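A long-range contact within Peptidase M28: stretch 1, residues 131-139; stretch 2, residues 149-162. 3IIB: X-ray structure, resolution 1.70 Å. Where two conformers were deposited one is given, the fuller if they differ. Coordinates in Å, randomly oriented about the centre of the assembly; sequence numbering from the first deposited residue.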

ATOM      1  N   ILE A 131      10.515  21.464  13.774  1.00  4.85           N
ATOM      2  CA  ILE A 131      10.287  20.901  12.449  1.00  5.70           C
ATOM      3  C   ILE A 131       8.879  21.311  12.001  1.00  7.96           C
ATOM      4  O   ILE A 131       7.917  21.109  12.741  1.00  5.24           O
ATOM      5  CB  ILE A 131      10.428  19.379  12.490  1.00  4.75           C
ATOM      6  CG1 ILE A 131      11.929  18.986  12.583  1.00  4.03           C
ATOM      7  CG2 ILE A 131       9.778  18.686  11.239  1.00  6.45           C
ATOM      8  CD1 ILE A 131      12.194  17.488  12.841  1.00  7.08           C
ATOM      9  N   ALA A 132       8.772  21.864  10.801  1.00  5.13           N
ATOM     10  CA  ALA A 132       7.452  22.196  10.242  1.00  6.34           C
ATOM     11  C   ALA A 132       6.786  20.914   9.778  1.00  4.72           C
ATOM     12  O   ALA A 132       7.464  20.042   9.266  1.00  7.38           O
ATOM     13  CB  ALA A 132       7.573  23.201   9.070  1.00  6.94           C
ATOM     14  N   PHE A 133       5.461  20.851   9.936  1.00  5.66           N
ATOM     15  CA  PHE A 133       4.627  19.757   9.414  1.00  3.49           C
ATOM     16  C   PHE A 133       3.481  20.380   8.610  1.00  6.15           C
ATOM     17  O   PHE A 133       2.592  21.005   9.170  1.00  7.72           O
ATOM     18  CB  PHE A 133       4.154  18.860  10.585  1.00  4.26           C
ATOM     19  CG  PHE A 133       3.050  17.875  10.247  1.00  2.88           C
ATOM     20  CD1 PHE A 133       3.088  17.094   9.075  1.00  4.68           C
ATOM     21  CD2 PHE A 133       1.946  17.754  11.095  1.00  3.93           C
ATOM     22  CE1 PHE A 133       2.041  16.216   8.767  1.00  7.20           C
ATOM     23  CE2 PHE A 133       0.932  16.867  10.816  1.00  7.88           C
ATOM     24  CZ  PHE A 133       0.960  16.112   9.645  1.00  7.06           C
ATOM     25  N   ILE A 134       3.517  20.227   7.285  1.00  5.26           N
ATOM     26  CA  ILE A 134       2.418  20.639   6.442  1.00  5.14           C
ATOM     27  C   ILE A 134       1.495  19.447   6.266  1.00  5.71           C
ATOM     28  O   ILE A 134       1.934  18.385   5.797  1.00  5.95           O
ATOM     29  CB  ILE A 134       2.883  21.102   5.029  1.00  5.13           C
ATOM     30  CG1 ILE A 134       3.801  22.325   5.101  1.00  8.70           C
ATOM     31  CG2 ILE A 134       1.614  21.344   4.101  1.00  6.68           C
ATOM     32  CD1 ILE A 134       4.418  22.803   3.738  1.00  8.78           C
ATOM     33  N   ASP A 135       0.229  19.613   6.670  1.00  4.90           N
ATOM     34  CA  ASP A 135      -0.718  18.518   6.727  1.00  7.20           C
ATOM     35  C   ASP A 135      -1.723  18.470   5.562  1.00  9.47           C
ATOM     36  O   ASP A 135      -2.613  17.613   5.563  1.00 11.78           O
ATOM     37  CB  ASP A 135      -1.487  18.566   8.042  1.00  5.31           C
ATOM     38  CG  ASP A 135      -2.404  17.365   8.236  1.00  5.66           C
ATOM     39  OD1 ASP A 135      -1.957  16.203   8.081  1.00  7.66           O
ATOM     40  OD2 ASP A 135      -3.583  17.598   8.579  1.00  7.79           O
ATOM     41  N   ALA A 136      -1.585  19.337   4.564  1.00  7.49           N
ATOM     42  CA  ALA A 136      -2.616  19.429   3.534  1.00  4.81           C
ATOM     43  C   ALA A 136      -2.919  18.079   2.872  1.00  6.30           C
ATOM     44  O   ALA A 136      -2.037  17.441   2.374  1.00  5.86           O
ATOM     45  CB  ALA A 136      -2.216  20.428   2.451  1.00  7.00           C
ATOM     46  N   LYS A 137      -4.195  17.714   2.829  1.00  5.69           N
ATOM     47  CA  LYS A 137      -4.670  16.507   2.182  1.00  8.13           C
ATOM     48  C   LYS A 137      -4.969  16.818   0.733  1.00  8.32           C
ATOM     49  O   LYS A 137      -5.461  17.895   0.427  1.00 10.49           O
ATOM     50  CB  LYS A 137      -5.959  16.015   2.852  1.00  9.81           C
ATOM     51  CG  LYS A 137      -5.748  15.465   4.242  1.00 12.91           C
ATOM     52  CD  LYS A 137      -7.065  14.953   4.847  1.00 18.50           C
ATOM     53  CE  LYS A 137      -6.864  14.403   6.239  1.00 21.93           C
ATOM     54  NZ  LYS A 137      -8.177  14.102   6.893  1.00 29.48           N
ATOM     55  N   THR A 138      -4.674  15.864  -0.140  1.00  6.68           N
ATOM     56  CA  THR A 138      -4.868  16.028  -1.578  1.00  5.87           C
ATOM     57  C   THR A 138      -6.203  15.411  -1.977  1.00  9.94           C
ATOM     58  O   THR A 138      -6.440  14.237  -1.732  1.00 11.25           O
ATOM     59  CB  THR A 138      -3.718  15.349  -2.316  1.00  7.88           C
ATOM     60  OG1 THR A 138      -2.475  15.951  -1.894  1.00  7.33           O
ATOM     61  CG2 THR A 138      -3.841  15.484  -3.848  1.00  6.21           C
ATOM     62  N   GLU A 139      -7.093  16.217  -2.540  1.00 10.50           N
ATOM     63  CA  GLU A 139      -8.393  15.748  -3.030  1.00 14.47           C
ATOM     64  C   GLU A 139      -8.216  14.880  -4.255  1.00 10.21           C
ATOM     65  O   GLU A 139      -7.343  15.117  -5.069  1.00 10.85           O
ATOM     66  CB  GLU A 139      -9.294  16.929  -3.397  1.00 13.27           C
ATOM     67  CG  GLU A 139      -9.713  17.781  -2.189  1.00 21.74           C
ATOM     68  CD  GLU A 139     -10.551  19.006  -2.607  1.00 27.84           C
ATOM     69  OE1 GLU A 139     -10.894  19.121  -3.807  1.00 26.44           O
ATOM     70  OE2 GLU A 139     -10.845  19.861  -1.741  1.00 31.97           O
ATOM     71  N   GLN A 149      -3.263  21.669  -6.217  1.00 12.12           N
ATOM     72  CA  GLN A 149      -3.449  22.559  -5.079  0.50 12.39           C
ATOM     73  C   GLN A 149      -2.451  22.285  -3.949  1.00 12.61           C
ATOM     74  O   GLN A 149      -2.075  23.215  -3.216  1.00 11.98           O
ATOM     75  CB  GLN A 149      -4.882  22.487  -4.558  0.50 14.61           C
ATOM     76  CG  GLN A 149      -5.885  23.236  -5.451  0.50 18.35           C
ATOM     77  CD  GLN A 149      -5.626  24.737  -5.505  0.50 21.94           C
ATOM     78  OE1 GLN A 149      -5.382  25.298  -6.575  0.50 23.45           O
ATOM     79  NE2 GLN A 149      -5.655  25.389  -4.342  0.50 21.09           N
ATOM     80  N   THR A 150      -1.994  21.035  -3.805  1.00  7.40           N
ATOM     81  CA  THR A 150      -1.126  20.691  -2.650  1.00  7.25           C
ATOM     82  C   THR A 150       0.348  20.453  -2.960  1.00  9.74           C
ATOM     83  O   THR A 150       1.197  20.503  -2.041  1.00  9.36           O
ATOM     84  CB  THR A 150      -1.667  19.441  -1.939  1.00  4.90           C
ATOM     85  OG1 THR A 150      -1.721  18.360  -2.879  1.00 10.58           O
ATOM     86  CG2 THR A 150      -3.088  19.753  -1.353  1.00  5.14           C
ATOM     87  N   ALA A 151       0.659  20.252  -4.231  1.00  7.28           N
ATOM     88  CA  ALA A 151       2.018  19.883  -4.628  1.00  8.53           C
ATOM     89  C   ALA A 151       3.082  20.887  -4.203  1.00  8.34           C
ATOM     90  O   ALA A 151       4.229  20.502  -3.891  1.00  8.08           O
ATOM     91  CB  ALA A 151       2.096  19.583  -6.130  1.00  9.60           C
ATOM     92  N   SER A 152       2.713  22.177  -4.142  1.00 10.86           N
ATOM     93  CA  SER A 152       3.692  23.209  -3.782  1.00 10.69           C
ATOM     94  C   SER A 152       4.224  23.054  -2.361  1.00  8.87           C
ATOM     95  O   SER A 152       5.360  23.434  -2.098  1.00 10.49           O
ATOM     96  CB  SER A 152       3.131  24.609  -4.056  1.00 10.42           C
ATOM     97  OG  SER A 152       1.984  24.847  -3.260  1.00 16.42           O
ATOM     98  N   GLY A 153       3.445  22.429  -1.474  1.00  7.79           N
ATOM     99  CA  GLY A 153       3.944  22.061  -0.148  1.00  4.53           C
ATOM    100  C   GLY A 153       5.213  21.236  -0.242  1.00  6.77           C
ATOM    101  O   GLY A 153       6.131  21.407   0.565  1.00  9.09           O
ATOM    102  N   ARG A 154       5.254  20.332  -1.217  1.00  3.94           N
ATOM    103  CA  ARG A 154       6.424  19.513  -1.438  1.00  5.55           C
ATOM    104  C   ARG A 154       7.546  20.308  -2.117  1.00  6.89           C
ATOM    105  O   ARG A 154       8.716  20.252  -1.705  1.00  6.81           O
ATOM    106  CB  ARG A 154       6.072  18.269  -2.285  1.00  6.07           C
ATOM    107  CG  ARG A 154       7.211  17.258  -2.406  1.00  7.52           C
ATOM    108  CD  ARG A 154       6.968  16.287  -3.545  1.00  9.46           C
ATOM    109  NE  ARG A 154       7.214  16.979  -4.793  1.00  8.79           N
ATOM    110  CZ  ARG A 154       6.483  16.848  -5.898  1.00 13.12           C
ATOM    111  NH1 ARG A 154       5.452  16.024  -5.950  1.00 14.37           N
ATOM    112  NH2 ARG A 154       6.781  17.567  -6.955  1.00 14.85           N
ATOM    113  N   SER A 155       7.196  21.014  -3.178  1.00  8.68           N
ATOM    114  CA  SER A 155       8.177  21.798  -3.966  0.50  9.99           C
ATOM    115  C   SER A 155       8.848  22.924  -3.181  1.00  9.10           C
ATOM    116  O   SER A 155      10.063  23.173  -3.313  1.00 10.61           O
ATOM    117  CB  SER A 155       7.498  22.423  -5.177  0.50  9.18           C
ATOM    118  OG  SER A 155       6.889  21.444  -5.980  0.50 18.20           O
ATOM    119  N   ARG A 156       8.057  23.616  -2.365  1.00  8.74           N
ATOM    120  CA  ARG A 156       8.510  24.867  -1.734  1.00 10.95           C
ATOM    121  C   ARG A 156       8.481  24.950  -0.220  1.00  8.24           C
ATOM    122  O   ARG A 156       8.880  25.975   0.350  1.00 10.26           O
ATOM    123  CB  ARG A 156       7.672  25.987  -2.327  1.00 12.30           C
ATOM    124  CG  ARG A 156       7.903  26.091  -3.839  1.00 24.43           C
ATOM    125  CD  ARG A 156       7.591  27.465  -4.368  1.00 32.79           C
ATOM    126  NE  ARG A 156       6.171  27.767  -4.285  1.00 28.64           N
ATOM    127  CZ  ARG A 156       5.237  27.309  -5.122  1.00 43.22           C
ATOM    128  NH1 ARG A 156       5.550  26.485  -6.120  1.00 46.16           N
ATOM    129  NH2 ARG A 156       3.965  27.672  -4.951  1.00 46.75           N
ATOM    130  N   GLY A 157       8.030  23.864   0.433  1.00 10.14           N
ATOM    131  CA  GLY A 157       7.852  23.839   1.872  1.00  7.59           C
ATOM    132  C   GLY A 157       9.154  23.980   2.617  1.00  7.87           C
ATOM    133  O   GLY A 157       9.208  24.650   3.617  1.00  5.99           O
ATOM    134  N   ALA A 158      10.219  23.324   2.164  1.00  5.68           N
ATOM    135  CA  ALA A 158      11.471  23.384   2.911  1.00  5.79           C
ATOM    136  C   ALA A 158      12.022  24.825   2.958  1.00  5.25           C
ATOM    137  O   ALA A 158      12.591  25.266   3.976  1.00  6.21           O
ATOM    138  CB  ALA A 158      12.520  22.370   2.341  1.00  6.52           C
ATOM    139  N   VAL A 159      11.842  25.566   1.876  1.00  6.01           N
ATOM    140  CA  VAL A 159      12.263  26.960   1.865  1.00  6.29           C
ATOM    141  C   VAL A 159      11.439  27.787   2.864  1.00  6.00           C
ATOM    142  O   VAL A 159      11.983  28.479   3.724  1.00  3.81           O
ATOM    143  CB  VAL A 159      12.192  27.569   0.484  1.00  6.11           C
ATOM    144  CG1 VAL A 159      12.447  29.120   0.558  1.00  5.44           C
ATOM    145  CG2 VAL A 159      13.184  26.893  -0.446  1.00  4.58           C
ATOM    146  N   ALA A 160      10.120  27.677   2.766  1.00  5.00           N
ATOM    147  CA  ALA A 160       9.240  28.453   3.642  1.00  6.68           C
ATOM    148  C   ALA A 160       9.475  28.122   5.123  1.00  6.83           C
ATOM    149  O   ALA A 160       9.464  29.017   5.965  1.00  5.98           O
ATOM    150  CB  ALA A 160       7.764  28.216   3.253  1.00  7.32           C
ATOM    151  N   ALA A 161       9.709  26.848   5.436  1.00  5.88           N
ATOM    152  CA  ALA A 161       9.954  26.443   6.806  1.00  6.16           C
ATOM    153  C   ALA A 161      11.289  26.984   7.314  1.00  5.26           C
ATOM    154  O   ALA A 161      11.367  27.514   8.406  1.00  5.40           O
ATOM    155  CB  ALA A 161       9.917  24.928   6.936  1.00  5.05           C
ATOM    156  N   ALA A 162      12.343  26.869   6.511  1.00  6.06           N
ATOM    157  CA  ALA A 162      13.668  27.422   6.900  1.00  7.19           C
ATOM    158  C   ALA A 162      13.639  28.925   7.157  1.00  4.87           C
ATOM    159  O   ALA A 162      14.281  29.400   8.103  1.00  5.67           O
ATOM    160  CB  ALA A 162      14.756  27.096   5.872  1.00  5.27           C
TER

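How do the two backbones lie against each other? Residues 131-134 form a strand, and the chain then continues as loop through Glu139; residues 149-162 belong to a helix that extends beyond the stretch at both ends. The N-to-C directions of strand and helix differ by 140°, so the two run roughly antiparallel but well off the ideal, and their axes approach to 9.0 Å. Pairing follows this sense: the CA of Ala132 lies 6.0 Å from the CA of Ala161, the CA of Ile134 lies 6.9 Å from the CA of Gly153, and the CA of Thr138 lies 6.1 Å from the CA of Thr150. The helix is not perfectly regular. It is kinked, the N atoms of Ser152, Gly153, Ala158 and Val159 lacking a bond to the turn before, although Gly153 N does bond to Thr150 O at 3.0 Å, a tighter three-residue step.

What lets the strand and helix come so close? Small residues do. Strand alternation turns the CB atoms of Ala132 and Ile134 toward the helix, while that of Ile131 points away. Ala132 CB meets Ala161 CB at 3.6 Å, a direct methyl-to-methyl contact between two buried residues, and with so little side chain on each the backbones can stay near one another. The pair is purely apolar, as suits a buried place with no polar side-chain group to satisfy.

Where does the larger Ile134 go? It lies over a stretch of helix surface bared by two glycines. With chi1 at -62° (m) and chi2 at 175° (t), its chain extends so that Ile134 CD1 comes 3.9 Å from Gly153 O and 4.0 Å from Gly157 CA. Both glycines are buried, and a CB on either would point toward the strand. At Gly157 such a CB would sit a tight 3.1 Å from Ile134 CD1 and would clash with the helix's own Gly153 O at 2.3 Å. At Gly153 it would stand 3.7 Å from Ile134 CG2, an ordinary contact, and the crowding would come instead from the helix's own Thr150 O at 3.2 Å. It is thus the bare CA of Gly157 that leaves Ile134 its room.

What fastens the loop that follows the strand? Thr150, which gives up more surface to this contact than any other residue, 79 Å², uses both a methyl and a hydroxyl. Thr150 CG2 packs 4.0 Å from Ala136 CB and 3.5 Å from Lys137 O, while Thr150 OG1 forms a hydrogen bond with Thr138 OG1 at 2.7 Å, the one hydrogen bond across the stretches. With chi1 p in Thr150 and m in Thr138, the two hydroxyls meet, although the CB of Thr138 points sideways. Lys137 takes part through its backbone, its CB pointing away and its side chain exposed. Altogether 283 Å² is buried, both sides summed, the largest shares from Thr150 and Ile134, with a single hydrogen bond at the loop end.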